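Putative oxidoreductase (Jannaschia sp., PDB 3C24) probably acts as an oxidoreductase that binds a dinucleotide cofactor such as NADP in its Rossmann-type N-terminal domain. Local coordinates at residues A[89-92]-A[93-97]; A[156-159]-A[160-163]; A[103-107]-A[108-112]. All coordinates share one frame; numbering follows the deposited sequence.

Interaction 1 of 3, residues A[89-92]-A[93-97]; sequences PRVR and PGTIV
The flat guanidinium group of R92 and the peptide carbonyl of the same residue both lead to T95, one through a water and the other directly. At the guanidinium edge, in its plane, sits water 1, which accepts a weak bond from NE. The same water accepts from R92 N and donates to T95 OG1 at 2.9 Å. The far end of the guanidinium turns away, and its NH2 bonds to the carbonyl of A68.

The carbonyl of R92 has both its donors on one face of its plane. T95 N lies 3.1 Å from R92 O, with an N-H...O angle of 153°. T95 OG1 donates to R92 O at 2.7 Å, tilted 28° from the carbonyl plane. T95 holds OG1 beside its own backbone N (chi1 -59°), which lets hydroxyl and amide grip one oxygen. The hydroxyl also bonds a glycerol, probably from the crystallisation liquor. On the apolar side, V91 CG2 meets T95 CB at 3.8 Å, and the two side chains cross obliquely.

G94 has a positive phi, where a CB would press on the preceding carbonyl. The bond from T95 N to R92 O closes a type II beta turn, R92 to T95, with P93 and G94 at its corners. The turn lies in the loop from helix 77-87 to parallel strand 96-99, as in the helix-to-strand connections of a Rossmann-type fold.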
loop_
_atom_site.group_PDB
_atom_site.type_symbol
_atom_site.label_atom_id
_atom_site.label_comp_id
_atom_site.label_asym_id
_atom_site.label_seq_id
_atom_site.Cartn_x
_atom_site.Cartn_y
_atom_site.Cartn_z
ATOM N N PRO A 89 18.404 26.287 26.623
ATOM C CA PRO A 89 19.181 26.874 27.736
ATOM C C PRO A 89 18.353 27.503 28.847
ATOM O O PRO A 89 18.899 27.843 29.936
ATOM C CB PRO A 89 19.986 27.977 27.056
ATOM C CG PRO A 89 20.034 27.603 25.611
ATOM C CD PRO A 89 18.768 26.878 25.319
ATOM N N ARG A 90 17.056 27.641 28.588
ATOM C CA ARG A 90 16.143 28.327 29.520
ATOM C C ARG A 90 15.382 27.438 30.492
ATOM O O ARG A 90 14.871 27.894 31.504
ATOM C CB ARG A 90 15.120 29.195 28.733
ATOM C CG ARG A 90 15.720 30.196 27.753
ATOM C CD ARG A 90 14.589 30.997 27.021
ATOM N NE ARG A 90 13.923 31.910 27.949
ATOM C CZ ARG A 90 12.870 32.672 27.658
ATOM N NH1 ARG A 90 12.345 32.641 26.452
ATOM N NH2 ARG A 90 12.357 33.469 28.574
ATOM N N VAL A 91 15.292 26.151 30.159
ATOM C CA VAL A 91 14.512 25.225 30.982
ATOM C C VAL A 91 15.257 24.790 32.250
ATOM O O VAL A 91 16.473 24.882 32.310
ATOM C CB VAL A 91 14.029 24.007 30.180
ATOM C CG1 VAL A 91 13.121 24.473 28.991
ATOM C CG2 VAL A 91 15.242 23.136 29.692
ATOM N N ARG A 92 14.513 24.345 33.259
ATOM C CA ARG A 92 15.122 23.886 34.501
ATOM C C ARG A 92 15.849 22.555 34.269
ATOM O O ARG A 92 15.483 21.769 33.359
ATOM C CB ARG A 92 14.064 23.671 35.592
ATOM C CG ARG A 92 13.312 24.925 36.017
ATOM C CD ARG A 92 12.131 24.483 36.921
ATOM N NE ARG A 92 11.140 23.637 36.220
ATOM C CZ ARG A 92 10.131 23.016 36.823
ATOM N NH1 ARG A 92 9.976 23.100 38.133
ATOM N NH2 ARG A 92 9.286 22.280 36.126
ATOM N N PRO A 93 16.911 22.299 35.038
ATOM C CA PRO A 93 17.573 21.014 34.890
ATOM C C PRO A 93 16.524 19.909 35.016
ATOM O O PRO A 93 15.600 20.012 35.813
ATOM C CB PRO A 93 18.500 20.979 36.120
ATOM C CG PRO A 93 18.877 22.447 36.305
ATOM C CD PRO A 93 17.588 23.182 36.023
ATOM N N GLY A 94 16.685 18.834 34.277
ATOM C CA GLY A 94 15.744 17.704 34.401
ATOM C C GLY A 94 14.494 17.773 33.575
ATOM O O GLY A 94 13.709 16.813 33.537
ATOM N N THR A 95 14.309 18.899 32.892
ATOM C CA THR A 95 13.187 19.068 31.985
ATOM C C THR A 95 13.375 18.087 30.820
ATOM O O THR A 95 14.490 17.893 30.315
ATOM C CB THR A 95 13.100 20.528 31.486
ATOM O OG1 THR A 95 12.954 21.394 32.602
ATOM C CG2 THR A 95 11.917 20.723 30.496
ATOM N N ILE A 96 12.261 17.521 30.367
ATOM C CA ILE A 96 12.237 16.624 29.216
ATOM C C ILE A 96 11.826 17.455 27.996
ATOM O O ILE A 96 10.753 17.997 27.953
ATOM C CB ILE A 96 11.232 15.484 29.383
ATOM C CG1 ILE A 96 11.662 14.539 30.486
ATOM C CG2 ILE A 96 11.092 14.655 28.106
ATOM C CD1 ILE A 96 10.452 13.659 31.064
ATOM N N VAL A 97 12.759 17.614 27.079
ATOM C CA VAL A 97 12.538 18.281 25.780
ATOM C C VAL A 97 12.193 17.171 24.784
ATOM O O VAL A 97 13.014 16.248 24.492
ATOM C CB VAL A 97 13.771 19.058 25.347
ATOM C CG1 VAL A 97 13.569 19.602 23.920
ATOM C CG2 VAL A 97 14.086 20.183 26.394
HETATM O O HOH W 1 11.640 23.984 32.970
#

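Interaction 2 of 3, residues A[156-159]-A[160-163]; sequences QGPE and EHYA
The first turn of helix 160-172 is the setting of this contact, where P158 and H161 meet just after strand 148-156. The proline ring lies over one face of the imidazole. P158 CG is 3.7 Å from the centroid of the H161 ring and 12° off its normal, a CH-pi contact over the centre. H161 holds CG beside its backbone N (chi1 -74°), and this brings the ring under the proline. Its ND1 bonds T117 OG1 of strand 117-123, which should limit rotation of the ring.

The backbone draws the same two residues together. H161 N donates to P158 O at 2.9 Å. One residue on, Y162 N donates to E159 O, also at 2.9 Å and nearly straight at 165°. E159 O takes a second bond, from water 2 at 2.8 Å. That water accepts from A163 N at 3.0 Å and so bridges the two residues within the opening turn.

This is a strand-to-helix connection at the protein surface. E160 bends back at chi2, and its OE1 comes to 3.6 Å from P158 CB. E159 sets CG anti to its backbone N and bends at chi2, which takes its carboxylate away from that of E160. Its OE2 forms a salt bridge with R181. The ring of Y162 makes a cation-pi contact with the same arginine.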
loop_
_atom_site.group_PDB
_atom_site.type_symbol
_atom_site.label_atom_id
_atom_site.label_comp_id
_atom_site.label_asym_id
_atom_site.label_seq_id
_atom_site.Cartn_x
_atom_site.Cartn_y
_atom_site.Cartn_z
ATOM N N GLN A 156 18.841 11.204 25.462
ATOM C CA GLN A 156 19.728 11.451 26.580
ATOM C C GLN A 156 18.908 11.717 27.822
ATOM O O GLN A 156 17.766 12.182 27.774
ATOM C CB GLN A 156 20.691 12.607 26.281
ATOM C CG GLN A 156 20.115 13.922 26.337
ATOM C CD GLN A 156 21.162 15.026 26.330
ATOM O OE1 GLN A 156 21.955 15.112 25.408
ATOM N NE2 GLN A 156 21.087 15.936 27.308
ATOM N N GLY A 157 19.503 11.427 28.957
ATOM C CA GLY A 157 18.846 11.684 30.241
ATOM C C GLY A 157 18.653 10.438 31.059
ATOM O O GLY A 157 18.971 9.327 30.618
ATOM N N PRO A 158 18.147 10.606 32.263
ATOM C CA PRO A 158 17.905 9.498 33.161
ATOM C C PRO A 158 16.889 8.508 32.626
ATOM O O PRO A 158 15.888 8.886 32.038
ATOM C CB PRO A 158 17.333 10.161 34.415
ATOM C CG PRO A 158 17.076 11.512 34.119
ATOM C CD PRO A 158 17.779 11.898 32.856
ATOM N N GLU A 159 17.150 7.239 32.913
ATOM C CA GLU A 159 16.300 6.124 32.505
ATOM C C GLU A 159 14.838 6.295 32.856
ATOM O O GLU A 159 13.929 5.976 32.072
ATOM C CB GLU A 159 16.785 4.856 33.179
ATOM C CG GLU A 159 15.970 3.600 32.886
ATOM C CD GLU A 159 15.917 3.185 31.409
ATOM O OE1 GLU A 159 16.724 3.637 30.546
ATOM O OE2 GLU A 159 15.067 2.326 31.129
ATOM N N GLU A 160 14.640 6.829 34.031
ATOM C CA GLU A 160 13.283 7.023 34.580
ATOM C C GLU A 160 12.408 7.921 33.692
ATOM O O GLU A 160 11.192 7.907 33.736
ATOM C CB GLU A 160 13.330 7.584 35.982
ATOM C CG GLU A 160 14.028 6.653 36.967
ATOM C CD GLU A 160 15.517 6.957 37.201
ATOM O OE1 GLU A 160 16.284 7.293 36.241
ATOM O OE2 GLU A 160 15.916 6.797 38.396
ATOM N N HIS A 161 13.088 8.698 32.879
ATOM C CA HIS A 161 12.389 9.639 31.991
ATOM C C HIS A 161 11.828 8.977 30.757
ATOM O O HIS A 161 10.960 9.576 30.083
ATOM C CB HIS A 161 13.289 10.818 31.618
ATOM C CG HIS A 161 13.462 11.780 32.726
ATOM N ND1 HIS A 161 14.093 12.995 32.564
ATOM C CD2 HIS A 161 12.986 11.763 33.996
ATOM C CE1 HIS A 161 14.062 13.649 33.714
ATOM N NE2 HIS A 161 13.403 12.925 34.601
ATOM N N TYR A 162 12.243 7.745 30.472
ATOM C CA TYR A 162 11.708 7.081 29.273
ATOM C C TYR A 162 10.211 6.900 29.457
ATOM O O TYR A 162 9.438 7.233 28.588
ATOM C CB TYR A 162 12.370 5.727 28.968
ATOM C CG TYR A 162 11.655 5.092 27.806
ATOM C CD1 TYR A 162 11.965 5.451 26.515
ATOM C CD2 TYR A 162 10.575 4.237 28.008
ATOM C CE1 TYR A 162 11.258 4.923 25.453
ATOM C CE2 TYR A 162 9.868 3.719 26.935
ATOM C CZ TYR A 162 10.197 4.071 25.677
ATOM O OH TYR A 162 9.464 3.570 24.617
ATOM N N ALA A 163 9.829 6.399 30.622
ATOM C CA ALA A 163 8.410 6.106 30.928
ATOM C C ALA A 163 7.579 7.369 30.821
ATOM O O ALA A 163 6.449 7.342 30.337
ATOM C CB ALA A 163 8.246 5.489 32.307
HETATM O O HOH W 2 11.528 4.615 32.260
#

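Interaction 3 of 3, residues A[103-107]-A[108-112]; sequences AAPYA and GVMPE
A104 and V109 meet where helix 103-107 ends, and V109 brings one methyl to each of two alanines. Its CG2 lies 3.7 Å from A104 CB. Its CG1 lies 4.2 Å from A107 CB. The first torsion sets this split. With chi1 at -56°, CG1 stands beside the backbone N of V109, and CG2 falls between that N and the carbonyl carbon.

M110, a selenomethionine, packs on the same turn at A104 and P105. Its chain bends at both chi2 (-57°) and chi3, and folds compactly instead of stretching out. CG packs at 3.7 Å on P105 CA. The M110 chain runs alongside the P105 ring in the same direction. The selenium reaches back to A104 CB at 4.1 Å. Thus A104 CB touches both V109 and M110.

The backbone turns here through a Schellman motif. V109 N donates to A104 O at 3.3 Å in an almost straight bond. G108 N donates to P105 O at 3.1 Å and also makes a weak bond to A104 O. G108 carries the positive phi that ends the helix, and a CB there would clash with A107 O. Water 3 donates to P105 O and accepts from M110 N at 2.9 Å, linking the last turn to the departing chain.

Helix 77-87 lies against A104 and M110 through I80. Strand 117-123 meets P105 through I120 and M110 through Y118. Y106 points away from this loop to helix 273-284, and its hydroxyl bonds E185 of helix 184-217.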
loop_
_atom_site.group_PDB
_atom_site.type_symbol
_atom_site.label_atom_id
_atom_site.label_comp_id
_atom_site.label_asym_id
_atom_site.label_seq_id
_atom_site.Cartn_x
_atom_site.Cartn_y
_atom_site.Cartn_z
ATOM N N ALA A 103 14.882 13.596 12.813
ATOM C CA ALA A 103 15.753 14.298 11.876
ATOM C C ALA A 103 16.766 15.257 12.513
ATOM O O ALA A 103 17.970 15.091 12.349
ATOM C CB ALA A 103 14.890 15.037 10.774
ATOM N N ALA A 104 16.286 16.261 13.236
ATOM C CA ALA A 104 17.226 17.235 13.857
ATOM C C ALA A 104 18.184 16.568 14.845
ATOM O O ALA A 104 19.382 16.794 14.817
ATOM C CB ALA A 104 16.456 18.417 14.509
ATOM N N PRO A 105 17.674 15.710 15.727
ATOM C CA PRO A 105 18.503 14.969 16.665
ATOM C C PRO A 105 19.610 14.210 15.960
ATOM O O PRO A 105 20.779 14.305 16.338
ATOM C CB PRO A 105 17.483 14.009 17.269
ATOM C CG PRO A 105 16.321 14.852 17.348
ATOM C CD PRO A 105 16.255 15.475 16.018
ATOM N N TYR A 106 19.248 13.459 14.938
ATOM C CA TYR A 106 20.250 12.597 14.249
ATOM C C TYR A 106 21.192 13.429 13.397
ATOM O O TYR A 106 22.343 13.043 13.158
ATOM C CB TYR A 106 19.574 11.479 13.423
ATOM C CG TYR A 106 20.505 10.371 13.038
ATOM C CD1 TYR A 106 21.152 9.641 13.993
ATOM C CD2 TYR A 106 20.752 10.071 11.702
ATOM C CE1 TYR A 106 22.038 8.637 13.650
ATOM C CE2 TYR A 106 21.618 9.089 11.355
ATOM C CZ TYR A 106 22.262 8.363 12.336
ATOM O OH TYR A 106 23.109 7.348 12.017
ATOM N N ALA A 107 20.714 14.579 12.963
ATOM C CA ALA A 107 21.549 15.504 12.165
ATOM C C ALA A 107 22.637 16.100 13.008
ATOM O O ALA A 107 23.634 16.614 12.500
ATOM C CB ALA A 107 20.732 16.613 11.557
ATOM N N GLY A 108 22.414 16.044 14.315
ATOM C CA GLY A 108 23.375 16.537 15.277
ATOM C C GLY A 108 23.281 18.021 15.580
ATOM O O GLY A 108 24.253 18.627 16.047
ATOM N N VAL A 109 22.096 18.573 15.400
ATOM C CA VAL A 109 21.889 20.027 15.568
ATOM C C VAL A 109 21.247 20.420 16.872
ATOM O O VAL A 109 21.069 21.605 17.133
ATOM C CB VAL A 109 21.105 20.635 14.361
ATOM C CG1 VAL A 109 21.845 20.319 13.066
ATOM C CG2 VAL A 109 19.694 20.122 14.257
HETATM N N MSE A 110 20.915 19.447 17.713
HETATM C CA MSE A 110 20.334 19.773 19.043
HETATM C C MSE A 110 21.399 20.411 19.913
HETATM O O MSE A 110 22.565 19.982 19.903
HETATM C CB MSE A 110 19.722 18.549 19.757
HETATM C CG MSE A 110 18.624 17.844 18.966
HETATM SE SE MSE A 110 17.144 19.030 18.465
HETATM C CE MSE A 110 16.442 19.292 20.162
ATOM N N PRO A 111 21.034 21.468 20.661
ATOM C CA PRO A 111 22.070 22.082 21.480
ATOM C C PRO A 111 22.581 21.146 22.515
ATOM O O PRO A 111 21.844 20.313 23.017
ATOM C CB PRO A 111 21.346 23.239 22.177
ATOM C CG PRO A 111 20.069 23.397 21.519
ATOM C CD PRO A 111 19.747 22.164 20.753
ATOM N N GLU A 112 23.863 21.264 22.797
ATOM C CA GLU A 112 24.511 20.470 23.843
ATOM C C GLU A 112 24.180 21.012 25.216
ATOM O O GLU A 112 24.545 22.128 25.560
ATOM C CB GLU A 112 26.039 20.480 23.661
ATOM C CG GLU A 112 26.792 19.625 24.637
ATOM C CD GLU A 112 28.303 19.836 24.571
ATOM O OE1 GLU A 112 28.775 20.616 23.715
ATOM O OE2 GLU A 112 29.020 19.226 25.386
HETATM O O HOH W 3 21.446 16.579 17.874
#

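Overall arrangement
Following the chain, interaction 1 comes first and closes the loop from helix 77-87 into strand 96-99 with a turn. Interaction 3 follows; it ends helix 103-107 and starts the loop to strand 117-123. Interaction 2 is last and starts helix 160-172 after strand 148-156. Each is confined to one local connection, so the three run in series and neither nest nor cross. Interactions 1 and 2 touch in space: G94 O is 3.2 Å from H161 CE1, and I96 also packs on the H161 ring. This joins strand 96-99 to helix 160-172. Interaction 3 stays apart, its nearest atoms about 5 Å from interaction 1. Strand 117-123 lies beside all three.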